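Local coordinates for protein glycosyl hydrolase, family 8 (Clostridium perfringens, PDB 3REN) that is an alpha-amylase with an (alpha/alpha)6-barrel fold, assigned to glycosyl hydrolase family 8 and expected to hydrolyse alpha-linked glucans, at residues V209-K214 / E227-L232. Residues are numbered along the deposited sequence; the frame is centred on the assembly and turned at random.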
loop_
_atom_site.group_PDB
_atom_site.type_symbol
_atom_site.label_atom_id
_atom_site.label_comp_id
_atom_site.label_asym_id
_atom_site.label_seq_id
_atom_site.Cartn_x
_atom_site.Cartn_y
_atom_site.Cartn_z
ATOM N N VAL A 209 -1.097 14.189 19.276
ATOM C CA VAL A 209 -1.224 13.014 18.396
ATOM C C VAL A 209 -0.879 13.491 16.986
ATOM O O VAL A 209 -1.758 13.912 16.224
ATOM C CB VAL A 209 -2.657 12.435 18.438
ATOM C CG1 VAL A 209 -2.777 11.161 17.542
ATOM C CG2 VAL A 209 -3.081 12.157 19.866
ATOM N N PRO A 210 0.413 13.497 16.646
ATOM C CA PRO A 210 0.760 14.183 15.404
ATOM C C PRO A 210 0.620 13.263 14.197
ATOM O O PRO A 210 1.545 13.132 13.389
ATOM C CB PRO A 210 2.214 14.593 15.630
ATOM C CG PRO A 210 2.752 13.608 16.590
ATOM C CD PRO A 210 1.599 13.046 17.398
ATOM N N LEU A 211 -0.519 12.609 14.106
ATOM C CA LEU A 211 -0.841 11.754 12.975
ATOM C C LEU A 211 -1.664 12.577 11.970
ATOM O O LEU A 211 -1.665 13.811 12.037
ATOM C CB LEU A 211 -1.575 10.504 13.472
ATOM C CG LEU A 211 -0.746 9.671 14.457
ATOM C CD1 LEU A 211 -1.582 8.493 14.961
ATOM C CD2 LEU A 211 0.613 9.190 13.910
ATOM N N TYR A 212 -2.379 11.921 11.058
ATOM C CA TYR A 212 -3.004 12.634 9.978
ATOM C C TYR A 212 -4.480 12.390 9.863
ATOM O O TYR A 212 -4.965 11.294 10.170
ATOM C CB TYR A 212 -2.337 12.295 8.644
ATOM C CG TYR A 212 -0.988 12.896 8.554
ATOM C CD1 TYR A 212 -0.838 14.242 8.271
ATOM C CD2 TYR A 212 0.153 12.136 8.847
ATOM C CE1 TYR A 212 0.421 14.826 8.214
ATOM C CE2 TYR A 212 1.419 12.703 8.746
ATOM C CZ TYR A 212 1.536 14.053 8.414
ATOM O OH TYR A 212 2.774 14.660 8.327
ATOM N N ARG A 213 -5.172 13.419 9.372
ATOM C CA ARG A 213 -6.570 13.282 8.964
ATOM C C ARG A 213 -6.687 12.226 7.889
ATOM O O ARG A 213 -5.749 12.010 7.108
ATOM C CB ARG A 213 -7.131 14.608 8.398
ATOM C CG ARG A 213 -7.423 15.685 9.447
ATOM C CD ARG A 213 -8.696 15.380 10.214
ATOM N NE ARG A 213 -8.709 16.027 11.526
ATOM C CZ ARG A 213 -9.495 15.646 12.541
ATOM N NH1 ARG A 213 -10.343 14.630 12.406
ATOM N NH2 ARG A 213 -9.405 16.275 13.700
ATOM N N LYS A 214 -7.823 11.591 7.849
ATOM C CA LYS A 214 -8.186 10.662 6.817
ATOM C C LYS A 214 -8.532 11.214 5.415
ATOM O O LYS A 214 -7.993 10.751 4.462
ATOM C CB LYS A 214 -9.301 9.733 7.291
ATOM C CG LYS A 214 -9.438 8.549 6.442
ATOM C CD LYS A 214 -10.745 7.866 6.433
ATOM C CE LYS A 214 -11.263 7.666 7.792
ATOM N N GLU A 227 -13.253 11.584 15.389
ATOM C CA GLU A 227 -12.557 11.733 16.676
ATOM C C GLU A 227 -11.355 10.806 16.738
ATOM O O GLU A 227 -10.335 11.151 17.329
ATOM C CB GLU A 227 -13.505 11.471 17.845
ATOM C CG GLU A 227 -14.663 12.487 17.896
ATOM C CD GLU A 227 -15.290 12.623 19.279
ATOM O OE1 GLU A 227 -15.741 11.585 19.856
ATOM O OE2 GLU A 227 -15.352 13.774 19.775
ATOM N N ASN A 228 -11.496 9.646 16.101
ATOM C CA ASN A 228 -10.464 8.602 16.067
ATOM C C ASN A 228 -9.597 8.691 14.833
ATOM O O ASN A 228 -10.113 8.974 13.758
ATOM C CB ASN A 228 -11.116 7.230 16.045
ATOM C CG ASN A 228 -11.762 6.872 17.373
ATOM O OD1 ASN A 228 -11.506 7.497 18.386
ATOM N ND2 ASN A 228 -12.622 5.880 17.353
ATOM N N VAL A 229 -8.300 8.434 15.003
ATOM C CA VAL A 229 -7.351 8.391 13.893
ATOM C C VAL A 229 -7.302 6.958 13.329
ATOM O O VAL A 229 -7.111 6.016 14.098
ATOM C CB VAL A 229 -5.944 8.778 14.383
ATOM C CG1 VAL A 229 -4.881 8.703 13.223
ATOM C CG2 VAL A 229 -5.956 10.165 15.066
ATOM N N ASP A 230 -7.484 6.801 12.002
ATOM C CA ASP A 230 -7.245 5.514 11.304
ATOM C C ASP A 230 -5.753 5.300 11.181
ATOM O O ASP A 230 -5.090 5.877 10.289
ATOM C CB ASP A 230 -7.854 5.505 9.884
ATOM C CG ASP A 230 -7.846 4.115 9.250
ATOM O OD1 ASP A 230 -6.818 3.368 9.369
ATOM O OD2 ASP A 230 -8.868 3.771 8.628
ATOM N N PHE A 231 -5.209 4.466 12.057
ATOM C CA PHE A 231 -3.736 4.400 12.158
ATOM C C PHE A 231 -3.034 3.895 10.904
ATOM O O PHE A 231 -1.966 4.415 10.545
ATOM C CB PHE A 231 -3.309 3.601 13.390
ATOM C CG PHE A 231 -1.866 3.673 13.664
ATOM C CD1 PHE A 231 -1.096 2.511 13.669
ATOM C CD2 PHE A 231 -1.257 4.899 13.960
ATOM C CE1 PHE A 231 0.282 2.566 13.930
ATOM C CE2 PHE A 231 0.125 4.958 14.214
ATOM C CZ PHE A 231 0.892 3.780 14.193
ATOM N N LEU A 232 -3.587 2.853 10.271
ATOM C CA LEU A 232 -2.976 2.304 9.063
ATOM C C LEU A 232 -2.800 3.382 8.027
ATOM O O LEU A 232 -1.709 3.527 7.419
ATOM C CB LEU A 232 -3.792 1.158 8.470
ATOM C CG LEU A 232 -3.204 0.677 7.134
ATOM C CD1 LEU A 232 -1.827 -0.007 7.341
ATOM C CD2 LEU A 232 -4.167 -0.281 6.494
HETATM O O HOH W 1 -5.215 8.412 9.249
HETATM O O HOH W 2 -7.230 9.748 10.455
#
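Leu211 extends from the loop 209-214 and brings one methyl, CD1, against both Val229 and Phe231 of the facing segment. Leu211 CD1 lies 3.7 Å from Val229 CG1. It meets the Phe231 ring at its edge, near the ring plane, with Phe231 CD2 3.7 Å from Leu211 CD1. The leucine therefore abuts the edge of the phenylalanine and does not lie over a face. Its extended second torsion (chi2 177°) carries CD1 out to the ring, while Leu211 CB stays against the valine, 3.8 Å from Val229 CG1. Leu211 and Val229 run roughly perpendicular to each other, whereas the leucine meets Phe231 at a slant.

The two branches of Val229 divide the work. CG1, anti to the backbone N (chi1 178°), faces Leu211; Val229 CG2 turns to Val209, whose CG1 is 4.2 Å away, a looser touch in which the two valines pass in opposite directions.

Beside this apolar patch two waters link the backbones. Tyr212 O accepts a hydrogen bond from each of them. One also donates to Asp230 O, at 2.7 Å from water to oxygen; the other accepts a weak bond from Asp230 N. Water thus bridges the loop to the polar backbone groups of Asp230, the N-cap residue of helix 231-243.

Beyond the two segments, Leu211 also packs on Trp254 of helix 249-262, and the Phe231 ring makes an edge-to-face contact with Tyr269. The contact joins the irregular connection after helix 188-201 to a strand-to-helix junction, where strand 228-230, paired antiparallel with 268-270, leads straight into helix 231-243: buried apolar packing at an inter-helix connection of the (alpha/alpha)6-barrel.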